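Local coordinates for protein putative TRAP PERIPLASMIC SOLUTE BINDING PROTEIN (Haemophilus influenzae, PDB 4PBQ) that binds L-gulonate and is probably the periplasmic solute-binding component of a TRAP transporter, delivering this ligand to the membrane subunits, at residues Gly204-Tyr209 with Ser227-Ser232; Trp105-Lys110 with Asn296-Ala301. One frame throughout, in Å; residues are numbered along the deposited sequence.

Contact 1 of 2, residues Gly204-Tyr209 with Ser227-Ser232; sequences GQENPY and SNHIFS. With 2UF (L-gulonate), chain D.
Glu206 and His229 join strand 204-208 to the loop leading into strand 231-239 through one nearly straight hydrogen bond: the N-H of His229 NE2 points at Glu206 OE1, 2.8 Å away, with an N-H...O angle of 164°. The acceptor lies close to the ring plane but is approached on its anti lone pair, away from OE2, and carboxylate and imidazole are turned 51° against each other. Glu206 is bent at chi2 (78°), which brings its carboxylate round to the edge of the imidazole, while CB, nearer the backbone, packs 3.8 Å from His229 CE1. At ND1, the other ring nitrogen, a hydrogen bond of 2.8 Å joins His229 to Ser227 OG, and the two bonds together fix the ring's rotation. Histidine suits this place because its two ring nitrogens can each serve a partner in the ring plane. Glu206 OE1 also forms a salt bridge with Arg147, whose charge would be expected to favour the ionised carboxylate.

Beyond this buried pair the segments are loosely joined: Pro208 CG stays 4.6 Å from Ser232 CB, and OD1 of partly exposed Asn228 5.0 Å from Tyr209 CE2. Asn207 instead serves the ligand, its amide receiving O5 of L-gulonate on OD1 at 2.8 Å and donating from ND2 to O6B at 3.0 Å. Gln205 OE1 holds that same ND2 in the amide plane, a second-shell support for a first-shell residue.

Strand 136-151 pairs with both strands 204-208 and 231-239, while helix 172-180 covers the buried pair, Trp177 stacking on His229 and Phe174 touching Glu206.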
loop_
_atom_site.group_PDB
_atom_site.type_symbol
_atom_site.label_atom_id
_atom_site.label_comp_id
_atom_site.label_asym_id
_atom_site.label_seq_id
_atom_site.Cartn_x
_atom_site.Cartn_y
_atom_site.Cartn_z
ATOM N N GLY A 204 -16.834 -5.556 7.597
ATOM C CA GLY A 204 -15.416 -5.812 7.511
ATOM C C GLY A 204 -14.692 -4.800 6.645
ATOM O O GLY A 204 -15.207 -3.716 6.296
ATOM N N GLN A 205 -13.450 -5.135 6.330
ATOM C CA GLN A 205 -12.574 -4.264 5.565
ATOM C C GLN A 205 -11.560 -5.151 4.846
ATOM O O GLN A 205 -11.653 -6.378 4.921
ATOM C CB GLN A 205 -11.878 -3.208 6.476
ATOM C CG GLN A 205 -10.956 -3.770 7.551
ATOM C CD GLN A 205 -9.539 -4.030 7.067
ATOM O OE1 GLN A 205 -8.860 -3.123 6.596
ATOM N NE2 GLN A 205 -9.112 -5.288 7.127
ATOM N N GLU A 206 -10.602 -4.552 4.146
ATOM C CA GLU A 206 -9.561 -5.336 3.475
ATOM C C GLU A 206 -8.232 -4.587 3.503
ATOM O O GLU A 206 -8.191 -3.377 3.335
ATOM C CB GLU A 206 -9.991 -5.766 2.065
ATOM C CG GLU A 206 -10.572 -4.681 1.183
ATOM C CD GLU A 206 -9.510 -3.778 0.588
ATOM O OE1 GLU A 206 -8.650 -4.291 -0.172
ATOM O OE2 GLU A 206 -9.533 -2.554 0.892
ATOM N N ASN A 207 -7.155 -5.327 3.732
ATOM C CA ASN A 207 -5.834 -4.746 3.942
ATOM C C ASN A 207 -4.864 -5.905 4.090
ATOM O O ASN A 207 -5.286 -7.055 4.239
ATOM C CB ASN A 207 -5.828 -3.833 5.196
ATOM C CG ASN A 207 -5.779 -2.333 4.846
ATOM O OD1 ASN A 207 -4.883 -1.866 4.147
ATOM N ND2 ASN A 207 -6.745 -1.589 5.343
ATOM N N PRO A 208 -3.563 -5.623 4.037
ATOM C CA PRO A 208 -2.596 -6.706 4.220
ATOM C C PRO A 208 -2.646 -7.289 5.626
ATOM O O PRO A 208 -3.074 -6.607 6.572
ATOM C CB PRO A 208 -1.241 -6.030 3.923
ATOM C CG PRO A 208 -1.596 -4.821 3.094
ATOM C CD PRO A 208 -2.926 -4.366 3.631
ATOM N N TYR A 209 -2.172 -8.528 5.765
ATOM C CA TYR A 209 -2.090 -9.191 7.072
ATOM C C TYR A 209 -1.432 -8.314 8.142
ATOM O O TYR A 209 -1.928 -8.244 9.263
ATOM C CB TYR A 209 -1.316 -10.519 6.975
ATOM C CG TYR A 209 -2.159 -11.706 6.591
ATOM C CD1 TYR A 209 -3.113 -12.221 7.451
ATOM C CD2 TYR A 209 -1.972 -12.336 5.375
ATOM C CE1 TYR A 209 -3.872 -13.343 7.097
ATOM C CE2 TYR A 209 -2.733 -13.417 5.013
ATOM C CZ TYR A 209 -3.668 -13.927 5.877
ATOM O OH TYR A 209 -4.406 -15.033 5.478
ATOM N N SER A 227 -7.904 -13.734 0.297
ATOM C CA SER A 227 -8.192 -13.426 -1.093
ATOM C C SER A 227 -6.971 -12.998 -1.899
ATOM O O SER A 227 -6.819 -13.388 -3.048
ATOM C CB SER A 227 -9.276 -12.355 -1.157
ATOM O OG SER A 227 -8.992 -11.240 -0.318
ATOM N N ASN A 228 -6.090 -12.209 -1.289
ATOM C CA ASN A 228 -4.923 -11.664 -1.973
ATOM C C ASN A 228 -5.327 -11.048 -3.314
ATOM O O ASN A 228 -4.680 -11.272 -4.337
ATOM C CB ASN A 228 -3.840 -12.723 -2.153
ATOM C CG ASN A 228 -3.285 -13.220 -0.830
ATOM O OD1 ASN A 228 -3.365 -12.518 0.164
ATOM N ND2 ASN A 228 -2.704 -14.415 -0.819
ATOM N N HIS A 229 -6.425 -10.293 -3.288
ATOM C CA HIS A 229 -6.995 -9.730 -4.511
ATOM C C HIS A 229 -6.183 -8.608 -5.157
ATOM O O HIS A 229 -6.230 -8.422 -6.367
ATOM C CB HIS A 229 -8.427 -9.269 -4.241
ATOM C CG HIS A 229 -8.574 -8.389 -3.033
ATOM N ND1 HIS A 229 -8.636 -8.888 -1.750
ATOM C CD2 HIS A 229 -8.656 -7.042 -2.914
ATOM C CE1 HIS A 229 -8.746 -7.886 -0.891
ATOM N NE2 HIS A 229 -8.778 -6.753 -1.576
ATOM N N ILE A 230 -5.445 -7.858 -4.331
ATOM C CA ILE A 230 -4.758 -6.634 -4.740
ATOM C C ILE A 230 -3.439 -6.573 -3.961
ATOM O O ILE A 230 -3.409 -6.981 -2.783
ATOM C CB ILE A 230 -5.620 -5.380 -4.454
ATOM C CG1 ILE A 230 -6.753 -5.260 -5.492
ATOM C CG2 ILE A 230 -4.753 -4.090 -4.384
ATOM C CD1 ILE A 230 -7.743 -4.106 -5.240
ATOM N N PHE A 231 -2.365 -6.126 -4.612
ATOM C CA PHE A 231 -1.073 -5.945 -3.935
ATOM C C PHE A 231 -0.864 -4.466 -3.671
ATOM O O PHE A 231 -0.940 -3.662 -4.585
ATOM C CB PHE A 231 0.110 -6.452 -4.774
ATOM C CG PHE A 231 1.434 -6.304 -4.053
ATOM C CD1 PHE A 231 1.890 -7.290 -3.182
ATOM C CD2 PHE A 231 2.167 -5.140 -4.170
ATOM C CE1 PHE A 231 3.101 -7.118 -2.481
ATOM C CE2 PHE A 231 3.376 -4.971 -3.471
ATOM C CZ PHE A 231 3.823 -5.956 -2.626
ATOM N N SER A 232 -0.568 -4.103 -2.425
ATOM C CA SER A 232 -0.363 -2.705 -2.055
ATOM C C SER A 232 1.108 -2.389 -1.773
ATOM O O SER A 232 1.663 -2.856 -0.777
ATOM C CB SER A 232 -1.190 -2.402 -0.823
ATOM O OG SER A 232 -2.556 -2.185 -1.133
HETATM O O6A 2UF D . -6.357 2.876 4.066
HETATM C C6 2UF D . -6.061 1.822 3.485
HETATM O O6B 2UF D . -6.730 0.778 3.498
HETATM C C5 2UF D . -4.716 1.804 2.729
HETATM O O5 2UF D . -4.231 0.479 2.712
HETATM C C4 2UF D . -4.892 2.313 1.280
HETATM O O4 2UF D . -5.266 3.700 1.295
HETATM C C3 2UF D . -3.582 2.105 0.490
HETATM O O3 2UF D . -2.406 2.630 1.197
HETATM C C2 2UF D . -3.652 2.766 -0.897
HETATM O O2 2UF D . -2.567 2.212 -1.615
HETATM C C1 2UF D . -4.960 2.387 -1.658
HETATM O O1 2UF D . -4.851 2.914 -2.990
#

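Contact 2 of 2, residues Trp105-Lys110 with Asn296-Ala301; sequences WPYLFK and NDMVNA
Tyr107 and Val299 bring the two backbones closest, 7.2 Å between their CA atoms, where a type II turn from Trp105 to Leu108 faces helix 292-312. Tyr107 occupies the third position of that turn with positive phi (62°), and its side chain reaches over to the helix. The methyl CG2 of Val299 sits almost exactly above the centre of the tyrosine ring, 3.7 Å from the centroid and 4° off the normal, a CH-pi contact over the face. With CG1 anti to the backbone N (chi1 173°), Val299 turns CG2 to the ring, and its CA adds a contact of 3.9 Å to Tyr107 CE2. A beta-branched residue suits this place, since its short, stiff side chain sets a methyl group close to the helix surface.

Farther along the ring, the phenol oxygen lies 3.4 Å from CB of selenomethionine Met298, whose chain crosses the tyrosine at about a right angle; its SE atom is 4.1 Å from Tyr107 OH. Next to this contact, the hydroxyl of Tyr306, on the same helix, donates a hydrogen bond to Pro106 O.

No hydrogen bond or salt bridge spans the two segments, so their cohesion rests on dispersion, the CH-pi contact and shape fit.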
loop_
_atom_site.group_PDB
_atom_site.type_symbol
_atom_site.label_atom_id
_atom_site.label_comp_id
_atom_site.label_asym_id
_atom_site.label_seq_id
_atom_site.Cartn_x
_atom_site.Cartn_y
_atom_site.Cartn_z
ATOM N N TRP A 105 -4.004 -2.926 -9.394
ATOM C CA TRP A 105 -5.001 -3.604 -10.210
ATOM C C TRP A 105 -5.060 -5.079 -9.790
ATOM O O TRP A 105 -4.028 -5.703 -9.529
ATOM C CB TRP A 105 -4.696 -3.434 -11.695
ATOM C CG TRP A 105 -4.928 -2.025 -12.199
ATOM C CD1 TRP A 105 -5.299 -0.936 -11.456
ATOM C CD2 TRP A 105 -4.753 -1.560 -13.532
ATOM N NE1 TRP A 105 -5.382 0.181 -12.265
ATOM C CE2 TRP A 105 -5.048 -0.179 -13.540
ATOM C CE3 TRP A 105 -4.383 -2.175 -14.731
ATOM C CZ2 TRP A 105 -4.994 0.583 -14.701
ATOM C CZ3 TRP A 105 -4.338 -1.412 -15.880
ATOM C CH2 TRP A 105 -4.647 -0.053 -15.857
ATOM N N PRO A 106 -6.268 -5.660 -9.736
ATOM C CA PRO A 106 -6.401 -7.003 -9.135
ATOM C C PRO A 106 -5.662 -8.101 -9.895
ATOM O O PRO A 106 -5.651 -8.124 -11.129
ATOM C CB PRO A 106 -7.917 -7.238 -9.152
ATOM C CG PRO A 106 -8.480 -5.868 -9.053
ATOM C CD PRO A 106 -7.582 -5.025 -9.923
ATOM N N TYR A 107 -5.000 -8.983 -9.156
ATOM C CA TYR A 107 -4.330 -10.153 -9.733
ATOM C C TYR A 107 -3.192 -9.814 -10.731
ATOM O O TYR A 107 -2.842 -10.603 -11.609
ATOM C CB TYR A 107 -5.387 -11.138 -10.302
ATOM C CG TYR A 107 -6.443 -11.457 -9.259
ATOM C CD1 TYR A 107 -6.130 -12.224 -8.151
ATOM C CD2 TYR A 107 -7.734 -10.950 -9.356
ATOM C CE1 TYR A 107 -7.065 -12.483 -7.136
ATOM C CE2 TYR A 107 -8.672 -11.191 -8.363
ATOM C CZ TYR A 107 -8.353 -11.976 -7.261
ATOM O OH TYR A 107 -9.287 -12.240 -6.283
ATOM N N LEU A 108 -2.585 -8.644 -10.546
ATOM C CA LEU A 108 -1.466 -8.222 -11.371
ATOM C C LEU A 108 -0.207 -9.040 -11.069
ATOM O O LEU A 108 0.556 -9.359 -11.984
ATOM C CB LEU A 108 -1.197 -6.730 -11.153
ATOM C CG LEU A 108 -0.294 -6.018 -12.154
ATOM C CD1 LEU A 108 -0.882 -6.044 -13.558
ATOM C CD2 LEU A 108 -0.071 -4.585 -11.674
ATOM N N PHE A 109 -0.008 -9.388 -9.793
ATOM C CA PHE A 109 1.197 -10.090 -9.335
ATOM C C PHE A 109 0.874 -11.409 -8.653
ATOM O O PHE A 109 -0.018 -11.444 -7.815
ATOM C CB PHE A 109 1.951 -9.251 -8.305
ATOM C CG PHE A 109 2.301 -7.877 -8.760
ATOM C CD1 PHE A 109 2.857 -7.643 -10.010
ATOM C CD2 PHE A 109 2.113 -6.806 -7.912
ATOM C CE1 PHE A 109 3.193 -6.365 -10.412
ATOM C CE2 PHE A 109 2.456 -5.510 -8.310
ATOM C CZ PHE A 109 2.994 -5.293 -9.556
ATOM N N LYS A 110 1.653 -12.459 -8.959
ATOM C CA LYS A 110 1.387 -13.815 -8.442
ATOM C C LYS A 110 1.825 -14.046 -6.991
ATOM O O LYS A 110 1.236 -14.875 -6.291
ATOM C CB LYS A 110 2.004 -14.886 -9.364
ATOM C CG LYS A 110 3.488 -15.176 -9.147
ATOM C CD LYS A 110 4.010 -16.205 -10.177
ATOM C CE LYS A 110 5.245 -16.941 -9.661
ATOM N NZ LYS A 110 6.499 -16.373 -10.188
ATOM N N ASN A 296 -11.237 -18.791 -8.479
ATOM C CA ASN A 296 -11.501 -18.566 -9.875
ATOM C C ASN A 296 -12.677 -17.627 -10.080
ATOM O O ASN A 296 -12.660 -16.803 -10.978
ATOM C CB ASN A 296 -11.783 -19.890 -10.565
ATOM C CG ASN A 296 -10.555 -20.755 -10.678
ATOM O OD1 ASN A 296 -9.429 -20.262 -10.628
ATOM N ND2 ASN A 296 -10.762 -22.058 -10.849
ATOM N N ASP A 297 -13.708 -17.758 -9.255
ATOM C CA ASP A 297 -14.848 -16.869 -9.368
ATOM C C ASP A 297 -14.433 -15.417 -9.108
ATOM O O ASP A 297 -14.925 -14.515 -9.777
ATOM C CB ASP A 297 -15.943 -17.262 -8.389
ATOM C CG ASP A 297 -16.750 -18.460 -8.842
ATOM O OD1 ASP A 297 -16.653 -18.876 -10.020
ATOM O OD2 ASP A 297 -17.500 -18.976 -7.999
HETATM N N MSE A 298 -13.555 -15.188 -8.133
HETATM C CA MSE A 298 -13.097 -13.823 -7.835
HETATM C C MSE A 298 -12.257 -13.267 -8.997
HETATM O O MSE A 298 -12.401 -12.090 -9.401
HETATM C CB MSE A 298 -12.296 -13.801 -6.532
HETATM C CG MSE A 298 -13.150 -13.956 -5.284
HETATM SE SE MSE A 298 -12.129 -13.565 -3.663
HETATM C CE MSE A 298 -11.350 -15.299 -3.354
ATOM N N VAL A 299 -11.376 -14.107 -9.529
ATOM C CA VAL A 299 -10.547 -13.698 -10.634
ATOM C C VAL A 299 -11.407 -13.359 -11.841
ATOM O O VAL A 299 -11.241 -12.310 -12.459
ATOM C CB VAL A 299 -9.493 -14.755 -10.974
ATOM C CG1 VAL A 299 -8.763 -14.378 -12.250
ATOM C CG2 VAL A 299 -8.503 -14.885 -9.809
ATOM N N ASN A 300 -12.346 -14.237 -12.175
ATOM C CA ASN A 300 -13.189 -13.998 -13.330
ATOM C C ASN A 300 -14.006 -12.724 -13.151
ATOM O O ASN A 300 -14.168 -11.941 -14.094
ATOM C CB ASN A 300 -14.099 -15.205 -13.576
ATOM C CG ASN A 300 -13.344 -16.391 -14.130
ATOM O OD1 ASN A 300 -12.258 -16.234 -14.688
ATOM N ND2 ASN A 300 -13.913 -17.586 -13.988
ATOM N N ALA A 301 -14.509 -12.514 -11.937
ATOM C CA ALA A 301 -15.340 -11.341 -11.650
ATOM C C ALA A 301 -14.541 -10.035 -11.799
ATOM O O ALA A 301 -15.104 -8.992 -12.105
ATOM C CB ALA A 301 -15.922 -11.438 -10.238
#

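How the contacts relate
His229 belongs to contact 1 yet its carbonyl reaches contact 2: His229 O lies 3.1 Å from Tyr107 N, a probable hydrogen bond, and 3.5 Å from Pro106 CB. A second junction brings Phe231 CB to 3.7 Å from Phe109 CD2. The centres of the two contacts are about 12 Å apart, and along the chain contact 1 is nested within the loop closed by contact 2. Only contact 1 meets L-gulonate directly, through Asn207. Contact 2 has no residue in the pocket and is packing against helix 292-312, although its first segment directly follows Glu104, which hydrogen-bonds the ligand and Ser232 of contact 1.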